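Local coordinates for nuclear hormone receptor FTZ-F1 (Drosophila melanogaster, PDB 2XHS), which probably acts as a DNA-binding transcription factor of the NR5A nuclear receptor subfamily, its ligand-binding domain binding a Fushi tarazu peptide, at residues Gln57-Phe60 with Ser61-Asp64; Leu75-Asp78 with Asp79-Lys82; Ala182-Leu185 with Asp186-Thr190; Val203-Leu206 with Pro207-His210. All coordinates share one frame; numbering follows the deposited sequence.

Interaction 1 (Gln57-Phe60 with Ser61-Asp64); sequences QNLF and SQVD
S61 reaches back one turn to N58, and that link is the side-chain part of a contact otherwise carried by the backbone of helix 47-67. Four i to i+4 bonds run along the turn, from S61 N to Q57 O, Q62 N to N58 O, V63 N to L59 O and D64 N to F60 O. N58 O takes a second donor: S61 OG sits 2.6 Å from N58 O. The hydroxyl can do this because it stands between its own backbone N and carbonyl carbon (chi1 68°), which folds it onto the preceding turn. Its approach is bent, with a C=O...OG angle of 118°, whereas Q62 N comes in much straighter. The hydroxyl is thus held by its own helix.

The remaining side-chain touches are lighter. L59 and Q62 lie alongside and point the same way, L59 CD2 passing 4.1 Å from Q62 OE1. V63 CG2 lies near L59 O, and the F60 ring has Q57 CA in its plane at one edge.

F60 and V63 both pack on apolar side chains of the bound peptide. L59 and Q62 lie on W88 of helix 77-102, while L59 and F60 also meet L234 of helix 234-240.

Interaction 2 (Leu75-Asp78 with Asp79-Lys82); sequences LKVD and DQMK
V77 and M81, a selenomethionine, meet in the first turn of helix 77-102, a helix start with K76 at the N-cap position. The close-packed part is here: V77 CG1 touches M81 CG at 3.6 Å and lies 3.7 Å from M81 SE, the two side chains slanting across one another. CG1 stands opposite its own backbone N (chi1 173°), which turns that methyl to M81 and leaves V77 CG2 for Q80, 4.1 Å from Q80 OE1. M81 N bonds to V77 O at 2.8 Å. V77, Q80 and M81 all pack on apolar side chains of the bound peptide, so this first turn forms part of the peptide's seat. D79 is buried too: L75, still in the loop, crosses it at about a right angle, L75 CD2 lying 4.0 Å from D79 CB, and the carboxylate is held by the backbone, OD2 accepting a hydrogen bond from N169 N.

The solvent side is looser. D78 is exposed, and its OD1 makes a salt bridge with a basic side chain of the peptide. K82 curls back over D78 with its aliphatic CG near D78 O, but D78 OD2 and K82 NZ stay 5.2 Å apart. The amine is hydrogen-bonded to G166 O instead, and K82 NZ also makes a long salt bridge with D79 OD1, at 3.7 Å.

Interaction 3 (Ala182-Leu185 with Asp186-Thr190); sequences AALL and DYTLT
D186 opens the second half of this stretch of helix 170-191, its N bonded to A182 O and D186 CB lying 3.5 Å from A183 O. Y187 follows with a bond from its N to A183 O; its side chain heads off the helix with CG opposite the backbone N (chi1 -180°), leaving CB beside A183 O.

T188 N bonds to L184 O, and beyond it the two branches of the side chain part. CG2 is turned toward L184 O, while T188 OG1 turns to L185 O, modelled at 2.4 Å, too short to be trusted in detail. L189 N bonds to L185 O. The L189 side chain runs alongside that of L185 in the same direction, L189 CD1 meeting L185 CD1 at 3.9 Å to make a small apolar strip.

T190 differs from T188: T190 OG1 and T190 N both bond to D186 O, four residues back, the hydroxyl at 2.9 Å.

L184 packs against D150, C153 and L157 of helix 148-159, and L184 and L185 both meet F199 of helix 198-224. The Y187 hydroxyl is hydrogen-bonded to E6 N, joining the helix to the N-terminal part of the chain.

Interaction 4 (Val203-Leu206 with Pro207-His210); sequences VNIL and PEIH
P207 packs into the turn that precedes it, its side chain sitting as a knob among V203, N204, I205 and L206. Lacking an N-H, P207 cannot bond to V203 O; instead P207 CD lies 3.4 Å from V203 O, and CG lies near N204 O. The helix is kinked at this point, and L206 N makes a weak bond to V203 O.

E208 can be followed outward. E208 CB rests 3.3 Å from I205 O. CG, set opposite the carbonyl carbon and beside the backbone N (chi1 -52°), swings back along the helix to lie 3.6 Å from N204 O. From there the chain extends, and E208 OE2 passes 4.1 Å from I205 CD1, so the isoleucine methyl flanks the carboxylate while the two side chains run at a slant to each other. The charge itself is answered outside the turn, by a salt bridge from OE2 to K140 NZ of helix 135-143.

Regular bonding resumes past the proline. I209 N reaches I205 O at 2.9 Å, and H210 N bonds to L206 O. I205 CG2 touches I209 CG1 at 4.1 Å, their side chains slanting past each other. L206 faces L157 and I158 of helix 148-159, I209 packs on V93 and L94 of helix 77-102, and H210 ND1 is hydrogen-bonded to D90 OD1. This is a proline kink in a long helix of the layered, mostly helical ligand-binding domain fold of nuclear receptors, the alpha-helical sandwich.

Overall arrangement
Interactions 1 and 2 form a pair at the peptide site: helices 47-67 and 77-102 follow each other in the chain, and although their turns do not touch (nearest atoms about 7 Å apart, centres 16 Å), both meet the bound peptide. This fits the coactivator-type groove of nuclear receptors. Interactions 3 and 4 pair in another way, on consecutive helices 170-191 and 198-224, with nearest atoms about 5 Å apart and both turns resting on helix 148-159. Interaction 4 lies on the opposite side of the chain's centre from interaction 1, centres 22 Å apart. Helix 77-102 bridges them, packing with L59 and Q62 and with I209.

Interaction 1 (Gln57-Phe60 with Ser61-Asp64)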
ATOM      1  N   GLN A  57       4.219   9.789   5.855  1.00 49.56           N
ATOM      2  CA  GLN A  57       2.835  10.134   5.978  1.00 50.36           C
ATOM      3  C   GLN A  57       1.981   8.992   5.555  1.00 49.30           C
ATOM      4  O   GLN A  57       0.963   8.732   6.118  1.00 49.36           O
ATOM      5  CB  GLN A  57       2.557  11.316   5.091  1.00 51.54           C
ATOM      6  CG  GLN A  57       1.184  11.878   5.174  1.00 56.12           C
ATOM      7  CD  GLN A  57       0.970  12.999   4.203  1.00 62.05           C
ATOM      8  OE1 GLN A  57       1.241  12.868   3.026  1.00 63.20           O
ATOM      9  NE2 GLN A  57       0.481  14.107   4.692  1.00 62.98           N
ATOM     10  N   ASN A  58       2.405   8.305   4.528  1.00 48.44           N
ATOM     11  CA  ASN A  58       1.626   7.235   3.983  1.00 47.13           C
ATOM     12  C   ASN A  58       1.446   6.194   5.007  1.00 46.40           C
ATOM     13  O   ASN A  58       0.420   5.596   5.128  1.00 46.17           O
ATOM     14  CB  ASN A  58       2.346   6.614   2.813  1.00 47.76           C
ATOM     15  CG  ASN A  58       2.159   7.376   1.570  1.00 48.40           C
ATOM     16  OD1 ASN A  58       1.394   8.298   1.530  1.00 52.76           O
ATOM     17  ND2 ASN A  58       2.834   6.983   0.539  1.00 45.59           N
ATOM     18  N   LEU A  59       2.487   5.971   5.754  1.00 45.67           N
ATOM     19  CA  LEU A  59       2.453   4.961   6.755  1.00 44.80           C
ATOM     20  C   LEU A  59       1.437   5.272   7.785  1.00 45.79           C
ATOM     21  O   LEU A  59       0.767   4.411   8.249  1.00 45.45           O
ATOM     22  CB  LEU A  59       3.800   4.859   7.399  1.00 43.93           C
ATOM     23  CG  LEU A  59       4.818   4.191   6.523  1.00 42.90           C
ATOM     24  CD1 LEU A  59       6.089   4.125   7.241  1.00 45.41           C
ATOM     25  CD2 LEU A  59       4.351   2.844   6.247  1.00 44.39           C
ATOM     26  N   PHE A  60       1.328   6.516   8.165  1.00 47.71           N
ATOM     27  CA  PHE A  60       0.391   6.882   9.176  1.00 49.86           C
ATOM     28  C   PHE A  60      -0.976   6.585   8.701  1.00 50.63           C
ATOM     29  O   PHE A  60      -1.801   6.100   9.423  1.00 51.96           O
ATOM     30  CB  PHE A  60       0.475   8.357   9.410  1.00 50.46           C
ATOM     31  CG  PHE A  60       1.543   8.753  10.335  1.00 52.92           C
ATOM     32  CD1 PHE A  60       1.380   8.644  11.668  1.00 52.04           C
ATOM     33  CD2 PHE A  60       2.705   9.269   9.868  1.00 56.36           C
ATOM     34  CE1 PHE A  60       2.350   9.028  12.500  1.00 51.42           C
ATOM     35  CE2 PHE A  60       3.664   9.655  10.716  1.00 57.62           C
ATOM     36  CZ  PHE A  60       3.486   9.527  12.027  1.00 52.69           C
ATOM     37  N   SER A  61      -1.232   6.941   7.473  1.00 50.41           N
ATOM     38  CA  SER A  61      -2.516   6.693   6.895  1.00 51.31           C
ATOM     39  C   SER A  61      -2.766   5.224   6.779  1.00 49.61           C
ATOM     40  O   SER A  61      -3.861   4.772   6.892  1.00 50.52           O
ATOM     41  CB  SER A  61      -2.649   7.403   5.571  1.00 51.35           C
ATOM     42  OG  SER A  61      -1.789   6.833   4.641  1.00 59.42           O
ATOM     43  N   GLN A  62      -1.726   4.475   6.523  1.00 48.92           N
ATOM     44  CA  GLN A  62      -1.845   3.049   6.400  1.00 47.64           C
ATOM     45  C   GLN A  62      -2.282   2.441   7.684  1.00 46.05           C
ATOM     46  O   GLN A  62      -3.095   1.575   7.726  1.00 45.10           O
ATOM     47  CB  GLN A  62      -0.489   2.508   6.082  1.00 48.14           C
ATOM     48  CG  GLN A  62      -0.458   1.077   5.780  1.00 49.94           C
ATOM     49  CD  GLN A  62       0.827   0.700   5.175  1.00 52.91           C
ATOM     50  OE1 GLN A  62       1.526  -0.142   5.686  1.00 51.12           O
ATOM     51  NE2 GLN A  62       1.155   1.321   4.074  1.00 51.10           N
ATOM     52  N   VAL A  63      -1.686   2.901   8.746  1.00 45.56           N
ATOM     53  CA  VAL A  63      -2.031   2.449  10.056  1.00 45.19           C
ATOM     54  C   VAL A  63      -3.431   2.837  10.383  1.00 45.75           C
ATOM     55  O   VAL A  63      -4.145   2.107  10.988  1.00 45.94           O
ATOM     56  CB  VAL A  63      -1.135   3.088  11.050  1.00 44.56           C
ATOM     57  CG1 VAL A  63      -1.493   2.646  12.386  1.00 45.60           C
ATOM     58  CG2 VAL A  63       0.235   2.706  10.769  1.00 43.38           C
ATOM     59  N   ASP A  64      -3.825   4.021  10.002  1.00 46.53           N
ATOM     60  CA  ASP A  64      -5.144   4.456  10.326  1.00 48.04           C
ATOM     61  C   ASP A  64      -6.140   3.575   9.662  1.00 47.77           C
ATOM     62  O   ASP A  64      -7.153   3.281  10.216  1.00 48.86           O
ATOM     63  CB  ASP A  64      -5.335   5.880   9.881  1.00 49.83           C
ATOM     64  CG  ASP A  64      -6.645   6.440  10.291  1.00 53.35           C
ATOM     65  OD1 ASP A  64      -6.844   6.682  11.478  1.00 52.93           O
ATOM     66  OD2 ASP A  64      -7.486   6.649   9.419  1.00 56.19           O
TER

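Interaction 2 (Leu75-Asp78 with Asp79-Lys82)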
ATOM      1  N   LEU A  75      -8.511  -7.627  17.127  1.00 70.72           N
ATOM      2  CA  LEU A  75      -7.153  -8.003  17.337  1.00 69.20           C
ATOM      3  C   LEU A  75      -6.471  -7.156  18.351  1.00 69.47           C
ATOM      4  O   LEU A  75      -6.761  -5.988  18.490  1.00 68.02           O
ATOM      5  CB  LEU A  75      -6.420  -7.868  16.029  1.00 68.86           C
ATOM      6  CG  LEU A  75      -6.377  -9.154  15.264  1.00 67.98           C
ATOM      7  CD1 LEU A  75      -5.587  -8.963  14.039  1.00 64.61           C
ATOM      8  CD2 LEU A  75      -5.721 -10.128  16.148  1.00 68.82           C
ATOM      9  N   LYS A  76      -5.539  -7.763  19.056  1.00 69.96           N
ATOM     10  CA  LYS A  76      -4.747  -7.037  20.010  1.00 71.26           C
ATOM     11  C   LYS A  76      -3.610  -6.300  19.374  1.00 69.78           C
ATOM     12  O   LYS A  76      -3.121  -6.653  18.336  1.00 70.33           O
ATOM     13  CB  LYS A  76      -4.267  -7.929  21.142  1.00 72.57           C
ATOM     14  CG  LYS A  76      -5.258  -7.975  22.288  1.00 78.65           C
ATOM     15  CD  LYS A  76      -4.575  -8.103  23.640  1.00 85.56           C
ATOM     16  CE  LYS A  76      -5.575  -8.170  24.776  1.00 85.03           C
ATOM     17  NZ  LYS A  76      -4.890  -8.092  26.082  1.00 84.95           N
ATOM     18  N   VAL A  77      -3.174  -5.266  20.038  1.00 67.88           N
ATOM     19  CA  VAL A  77      -2.224  -4.404  19.448  1.00 65.83           C
ATOM     20  C   VAL A  77      -0.983  -5.123  19.122  1.00 65.45           C
ATOM     21  O   VAL A  77      -0.404  -4.899  18.107  1.00 66.64           O
ATOM     22  CB  VAL A  77      -1.870  -3.321  20.380  1.00 65.46           C
ATOM     23  CG1 VAL A  77      -0.752  -2.546  19.806  1.00 65.24           C
ATOM     24  CG2 VAL A  77      -3.048  -2.445  20.570  1.00 63.89           C
ATOM     25  N   ASP A  78      -0.550  -6.013  19.968  1.00 64.75           N
ATOM     26  CA  ASP A  78       0.720  -6.613  19.701  1.00 64.51           C
ATOM     27  C   ASP A  78       0.636  -7.309  18.397  1.00 62.71           C
ATOM     28  O   ASP A  78       1.556  -7.294  17.631  1.00 61.67           O
ATOM     29  CB  ASP A  78       1.078  -7.603  20.784  1.00 65.75           C
ATOM     30  CG  ASP A  78       1.669  -6.951  21.978  1.00 68.92           C
ATOM     31  OD1 ASP A  78       1.378  -5.785  22.231  1.00 72.41           O
ATOM     32  OD2 ASP A  78       2.434  -7.612  22.672  1.00 73.71           O
ATOM     33  N   ASP A  79      -0.468  -7.976  18.175  1.00 61.21           N
ATOM     34  CA  ASP A  79      -0.697  -8.678  16.941  1.00 60.53           C
ATOM     35  C   ASP A  79      -0.836  -7.759  15.751  1.00 58.89           C
ATOM     36  O   ASP A  79      -0.341  -8.032  14.694  1.00 58.04           O
ATOM     37  CB  ASP A  79      -1.923  -9.556  17.083  1.00 61.38           C
ATOM     38  CG  ASP A  79      -1.580 -10.969  17.437  1.00 64.20           C
ATOM     39  OD1 ASP A  79      -0.422 -11.354  17.276  1.00 64.49           O
ATOM     40  OD2 ASP A  79      -2.469 -11.703  17.871  1.00 68.50           O
ATOM     41  N   GLN A  80      -1.546  -6.671  15.930  1.00 56.96           N
ATOM     42  CA  GLN A  80      -1.718  -5.738  14.865  1.00 56.28           C
ATOM     43  C   GLN A  80      -0.404  -5.157  14.493  1.00 56.15           C
ATOM     44  O   GLN A  80      -0.123  -4.970  13.358  1.00 55.74           O
ATOM     45  CB  GLN A  80      -2.608  -4.612  15.309  1.00 56.04           C
ATOM     46  CG  GLN A  80      -3.785  -5.049  16.050  1.00 56.96           C
ATOM     47  CD  GLN A  80      -4.653  -3.915  16.368  1.00 55.09           C
ATOM     48  OE1 GLN A  80      -4.189  -2.849  16.656  1.00 52.79           O
ATOM     49  NE2 GLN A  80      -5.921  -4.137  16.351  1.00 56.59           N
HETATM   50  N   MSE A  81       0.410  -4.857  15.473  1.00 56.04           N
HETATM   51  CA  MSE A  81       1.679  -4.254  15.189  1.00 56.48           C
HETATM   52  C   MSE A  81       2.502  -5.167  14.350  1.00 55.84           C
HETATM   53  O   MSE A  81       3.130  -4.755  13.442  1.00 56.55           O
HETATM   54  CB  MSE A  81       2.408  -4.003  16.480  1.00 57.11           C
HETATM   55  CG  MSE A  81       1.806  -2.936  17.296  1.00 61.30           C
HETATM   56 SE   MSE A  81       2.821  -2.660  18.826  1.00 74.19          SE
HETATM   57  CE  MSE A  81       4.450  -2.380  18.032  1.00 66.02           C
ATOM     58  N   LYS A  82       2.508  -6.431  14.655  1.00 54.48           N
ATOM     59  CA  LYS A  82       3.305  -7.347  13.895  1.00 53.89           C
ATOM     60  C   LYS A  82       2.888  -7.465  12.467  1.00 51.40           C
ATOM     61  O   LYS A  82       3.701  -7.628  11.604  1.00 50.03           O
ATOM     62  CB  LYS A  82       3.256  -8.703  14.544  1.00 55.37           C
ATOM     63  CG  LYS A  82       3.937  -8.740  15.867  1.00 60.83           C
ATOM     64  CD  LYS A  82       4.068 -10.140  16.337  1.00 70.83           C
ATOM     65  CE  LYS A  82       4.286 -10.191  17.818  1.00 75.37           C
ATOM     66  NZ  LYS A  82       3.041 -10.639  18.475  1.00 80.01           N
TER

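Interaction 3 (Ala182-Leu185 with Asp186-Thr190)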
ATOM      1  N   ALA A 182     -11.976 -15.815  -0.591  1.00 46.45           N
ATOM      2  CA  ALA A 182     -13.197 -16.307  -1.115  1.00 45.39           C
ATOM      3  C   ALA A 182     -14.014 -15.213  -1.709  1.00 45.12           C
ATOM      4  O   ALA A 182     -14.614 -15.375  -2.722  1.00 46.15           O
ATOM      5  CB  ALA A 182     -13.922 -16.928  -0.057  1.00 45.55           C
ATOM      6  N   ALA A 183     -14.073 -14.092  -1.044  1.00 43.29           N
ATOM      7  CA  ALA A 183     -14.842 -13.003  -1.555  1.00 42.42           C
ATOM      8  C   ALA A 183     -14.253 -12.557  -2.852  1.00 41.88           C
ATOM      9  O   ALA A 183     -14.960 -12.203  -3.749  1.00 41.36           O
ATOM     10  CB  ALA A 183     -14.855 -11.891  -0.583  1.00 41.64           C
ATOM     11  N   LEU A 184     -12.940 -12.535  -2.924  1.00 40.67           N
ATOM     12  CA  LEU A 184     -12.253 -12.140  -4.118  1.00 40.53           C
ATOM     13  C   LEU A 184     -12.523 -13.090  -5.211  1.00 41.76           C
ATOM     14  O   LEU A 184     -12.673 -12.701  -6.330  1.00 43.38           O
ATOM     15  CB  LEU A 184     -10.766 -12.054  -3.894  1.00 40.17           C
ATOM     16  CG  LEU A 184      -9.868 -11.536  -5.002  1.00 37.96           C
ATOM     17  CD1 LEU A 184     -10.397 -10.327  -5.605  1.00 37.08           C
ATOM     18  CD2 LEU A 184      -8.589 -11.235  -4.380  1.00 36.73           C
ATOM     19  N   LEU A 185     -12.560 -14.360  -4.899  1.00 41.69           N
ATOM     20  CA  LEU A 185     -12.841 -15.321  -5.911  1.00 41.28           C
ATOM     21  C   LEU A 185     -14.221 -15.135  -6.463  1.00 41.80           C
ATOM     22  O   LEU A 185     -14.425 -15.191  -7.623  1.00 42.17           O
ATOM     23  CB  LEU A 185     -12.704 -16.704  -5.328  1.00 40.97           C
ATOM     24  CG  LEU A 185     -13.056 -17.887  -6.191  1.00 39.71           C
ATOM     25  CD1 LEU A 185     -12.306 -17.870  -7.437  1.00 38.24           C
ATOM     26  CD2 LEU A 185     -12.652 -19.030  -5.410  1.00 41.88           C
ATOM     27  N   ASP A 186     -15.180 -14.907  -5.607  1.00 42.80           N
ATOM     28  CA  ASP A 186     -16.539 -14.738  -6.021  1.00 44.16           C
ATOM     29  C   ASP A 186     -16.659 -13.542  -6.921  1.00 44.34           C
ATOM     30  O   ASP A 186     -17.345 -13.563  -7.899  1.00 44.10           O
ATOM     31  CB  ASP A 186     -17.351 -14.529  -4.747  1.00 44.88           C
ATOM     32  CG  ASP A 186     -18.809 -14.338  -4.982  1.00 47.92           C
ATOM     33  OD1 ASP A 186     -19.361 -14.896  -5.908  1.00 53.64           O
ATOM     34  OD2 ASP A 186     -19.425 -13.621  -4.214  1.00 49.77           O
ATOM     35  N   TYR A 187     -15.989 -12.472  -6.572  1.00 44.92           N
ATOM     36  CA  TYR A 187     -16.103 -11.263  -7.320  1.00 44.39           C
ATOM     37  C   TYR A 187     -15.596 -11.503  -8.702  1.00 45.06           C
ATOM     38  O   TYR A 187     -16.197 -11.108  -9.661  1.00 44.97           O
ATOM     39  CB  TYR A 187     -15.340 -10.158  -6.597  1.00 44.02           C
ATOM     40  CG  TYR A 187     -15.369  -8.816  -7.259  1.00 43.36           C
ATOM     41  CD1 TYR A 187     -16.535  -8.142  -7.466  1.00 43.43           C
ATOM     42  CD2 TYR A 187     -14.223  -8.227  -7.675  1.00 42.71           C
ATOM     43  CE1 TYR A 187     -16.540  -6.927  -8.080  1.00 43.18           C
ATOM     44  CE2 TYR A 187     -14.234  -7.038  -8.281  1.00 44.55           C
ATOM     45  CZ  TYR A 187     -15.390  -6.386  -8.485  1.00 43.86           C
ATOM     46  OH  TYR A 187     -15.378  -5.179  -9.107  1.00 42.55           O
ATOM     47  N   THR A 188     -14.483 -12.178  -8.816  1.00 45.37           N
ATOM     48  CA  THR A 188     -13.937 -12.395 -10.120  1.00 46.39           C
ATOM     49  C   THR A 188     -14.862 -13.201 -10.937  1.00 45.96           C
ATOM     50  O   THR A 188     -15.033 -12.942 -12.090  1.00 46.39           O
ATOM     51  CB  THR A 188     -12.716 -13.223 -10.042  1.00 45.51           C
ATOM     52  OG1 THR A 188     -13.073 -14.446  -9.433  1.00 51.32           O
ATOM     53  CG2 THR A 188     -11.751 -12.591  -9.193  1.00 45.80           C
ATOM     54  N   LEU A 189     -15.411 -14.240 -10.352  1.00 46.11           N
ATOM     55  CA  LEU A 189     -16.285 -15.112 -11.095  1.00 45.83           C
ATOM     56  C   LEU A 189     -17.571 -14.497 -11.575  1.00 45.39           C
ATOM     57  O   LEU A 189     -17.952 -14.694 -12.688  1.00 43.96           O
ATOM     58  CB  LEU A 189     -16.590 -16.331 -10.253  1.00 46.37           C
ATOM     59  CG  LEU A 189     -15.368 -17.203 -10.140  1.00 47.26           C
ATOM     60  CD1 LEU A 189     -15.621 -18.424  -9.352  1.00 48.25           C
ATOM     61  CD2 LEU A 189     -14.988 -17.562 -11.496  1.00 48.74           C
ATOM     62  N   THR A 190     -18.275 -13.828 -10.688  1.00 45.25           N
ATOM     63  CA  THR A 190     -19.473 -13.129 -11.036  1.00 45.21           C
ATOM     64  C   THR A 190     -19.301 -11.922 -11.912  1.00 46.68           C
ATOM     65  O   THR A 190     -20.063 -11.697 -12.822  1.00 46.90           O
ATOM     66  CB  THR A 190     -20.131 -12.661  -9.813  1.00 45.40           C
ATOM     67  OG1 THR A 190     -20.048 -13.682  -8.846  1.00 48.33           O
ATOM     68  CG2 THR A 190     -21.535 -12.420 -10.075  1.00 44.11           C
TER

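Interaction 4 (Val203-Leu206 with Pro207-His210)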
ATOM      1  N   VAL A 203      -3.777 -13.314  -7.526  1.00 43.87           N
ATOM      2  CA  VAL A 203      -3.127 -13.862  -6.357  1.00 44.96           C
ATOM      3  C   VAL A 203      -1.679 -14.120  -6.582  1.00 44.65           C
ATOM      4  O   VAL A 203      -0.897 -14.081  -5.685  1.00 45.43           O
ATOM      5  CB  VAL A 203      -3.725 -15.143  -5.939  1.00 45.12           C
ATOM      6  CG1 VAL A 203      -2.813 -15.788  -5.009  1.00 47.44           C
ATOM      7  CG2 VAL A 203      -4.977 -14.887  -5.257  1.00 48.26           C
ATOM      8  N   ASN A 204      -1.331 -14.433  -7.798  1.00 44.10           N
ATOM      9  CA  ASN A 204       0.028 -14.721  -8.126  1.00 44.42           C
ATOM     10  C   ASN A 204       0.959 -13.563  -8.049  1.00 44.52           C
ATOM     11  O   ASN A 204       2.137 -13.735  -7.947  1.00 46.27           O
ATOM     12  CB  ASN A 204       0.106 -15.334  -9.480  1.00 45.38           C
ATOM     13  CG  ASN A 204      -0.268 -16.755  -9.472  1.00 47.40           C
ATOM     14  OD1 ASN A 204      -0.063 -17.452  -8.508  1.00 48.53           O
ATOM     15  ND2 ASN A 204      -0.783 -17.212 -10.570  1.00 47.32           N
ATOM     16  N   ILE A 205       0.413 -12.380  -8.194  1.00 43.22           N
ATOM     17  CA  ILE A 205       1.139 -11.139  -8.136  1.00 42.01           C
ATOM     18  C   ILE A 205       1.673 -10.811  -6.774  1.00 41.39           C
ATOM     19  O   ILE A 205       2.688 -10.201  -6.632  1.00 41.48           O
ATOM     20  CB  ILE A 205       0.294 -10.022  -8.644  1.00 41.98           C
ATOM     21  CG1 ILE A 205      -0.198 -10.364 -10.010  1.00 43.17           C
ATOM     22  CG2 ILE A 205       1.111  -8.859  -8.886  1.00 41.77           C
ATOM     23  CD1 ILE A 205       0.681  -9.843 -11.042  1.00 44.56           C
ATOM     24  N   LEU A 206       0.990 -11.235  -5.754  1.00 39.29           N
ATOM     25  CA  LEU A 206       1.369 -10.797  -4.454  1.00 40.01           C
ATOM     26  C   LEU A 206       2.777 -11.159  -4.122  1.00 40.53           C
ATOM     27  O   LEU A 206       3.474 -10.401  -3.521  1.00 40.56           O
ATOM     28  CB  LEU A 206       0.412 -11.365  -3.433  1.00 39.07           C
ATOM     29  CG  LEU A 206      -0.971 -10.757  -3.549  1.00 41.25           C
ATOM     30  CD1 LEU A 206      -1.853 -11.307  -2.543  1.00 41.41           C
ATOM     31  CD2 LEU A 206      -0.889  -9.333  -3.341  1.00 40.44           C
ATOM     32  N   PRO A 207       3.192 -12.332  -4.506  1.00 41.82           N
ATOM     33  CA  PRO A 207       4.527 -12.792  -4.260  1.00 42.14           C
ATOM     34  C   PRO A 207       5.518 -11.949  -4.982  1.00 42.86           C
ATOM     35  O   PRO A 207       6.574 -11.707  -4.470  1.00 42.76           O
ATOM     36  CB  PRO A 207       4.504 -14.171  -4.861  1.00 42.64           C
ATOM     37  CG  PRO A 207       3.148 -14.477  -5.128  1.00 43.52           C
ATOM     38  CD  PRO A 207       2.281 -13.447  -4.660  1.00 43.38           C
ATOM     39  N   GLU A 208       5.187 -11.564  -6.193  1.00 43.35           N
ATOM     40  CA  GLU A 208       6.030 -10.750  -7.003  1.00 43.71           C
ATOM     41  C   GLU A 208       6.192  -9.400  -6.426  1.00 43.35           C
ATOM     42  O   GLU A 208       7.245  -8.848  -6.431  1.00 43.57           O
ATOM     43  CB  GLU A 208       5.417 -10.617  -8.368  1.00 45.08           C
ATOM     44  CG  GLU A 208       5.053 -11.912  -8.993  1.00 50.69           C
ATOM     45  CD  GLU A 208       4.950 -11.817 -10.470  1.00 55.33           C
ATOM     46  OE1 GLU A 208       5.863 -11.285 -11.074  1.00 55.94           O
ATOM     47  OE2 GLU A 208       3.975 -12.303 -11.025  1.00 57.97           O
ATOM     48  N   ILE A 209       5.105  -8.854  -5.944  1.00 42.86           N
ATOM     49  CA  ILE A 209       5.117  -7.553  -5.354  1.00 41.03           C
ATOM     50  C   ILE A 209       5.995  -7.562  -4.165  1.00 42.28           C
ATOM     51  O   ILE A 209       6.667  -6.620  -3.910  1.00 42.73           O
ATOM     52  CB  ILE A 209       3.796  -7.210  -4.813  1.00 40.08           C
ATOM     53  CG1 ILE A 209       2.898  -6.721  -5.902  1.00 38.67           C
ATOM     54  CG2 ILE A 209       3.944  -6.159  -3.809  1.00 36.76           C
ATOM     55  CD1 ILE A 209       1.615  -6.326  -5.402  1.00 35.08           C
ATOM     56  N   HIS A 210       5.966  -8.635  -3.413  1.00 43.21           N
ATOM     57  CA  HIS A 210       6.735  -8.737  -2.218  1.00 44.24           C
ATOM     58  C   HIS A 210       8.186  -8.674  -2.540  1.00 44.63           C
ATOM     59  O   HIS A 210       8.937  -8.045  -1.875  1.00 45.87           O
ATOM     60  CB  HIS A 210       6.392 -10.031  -1.524  1.00 44.59           C
ATOM     61  CG  HIS A 210       7.156 -10.269  -0.270  1.00 45.97           C
ATOM     62  ND1 HIS A 210       7.028  -9.477   0.837  1.00 48.84           N
ATOM     63  CD2 HIS A 210       8.053 -11.215   0.050  1.00 47.83           C
ATOM     64  CE1 HIS A 210       7.824  -9.915   1.783  1.00 49.43           C
ATOM     65  NE2 HIS A 210       8.461 -10.969   1.329  1.00 50.31           N
TER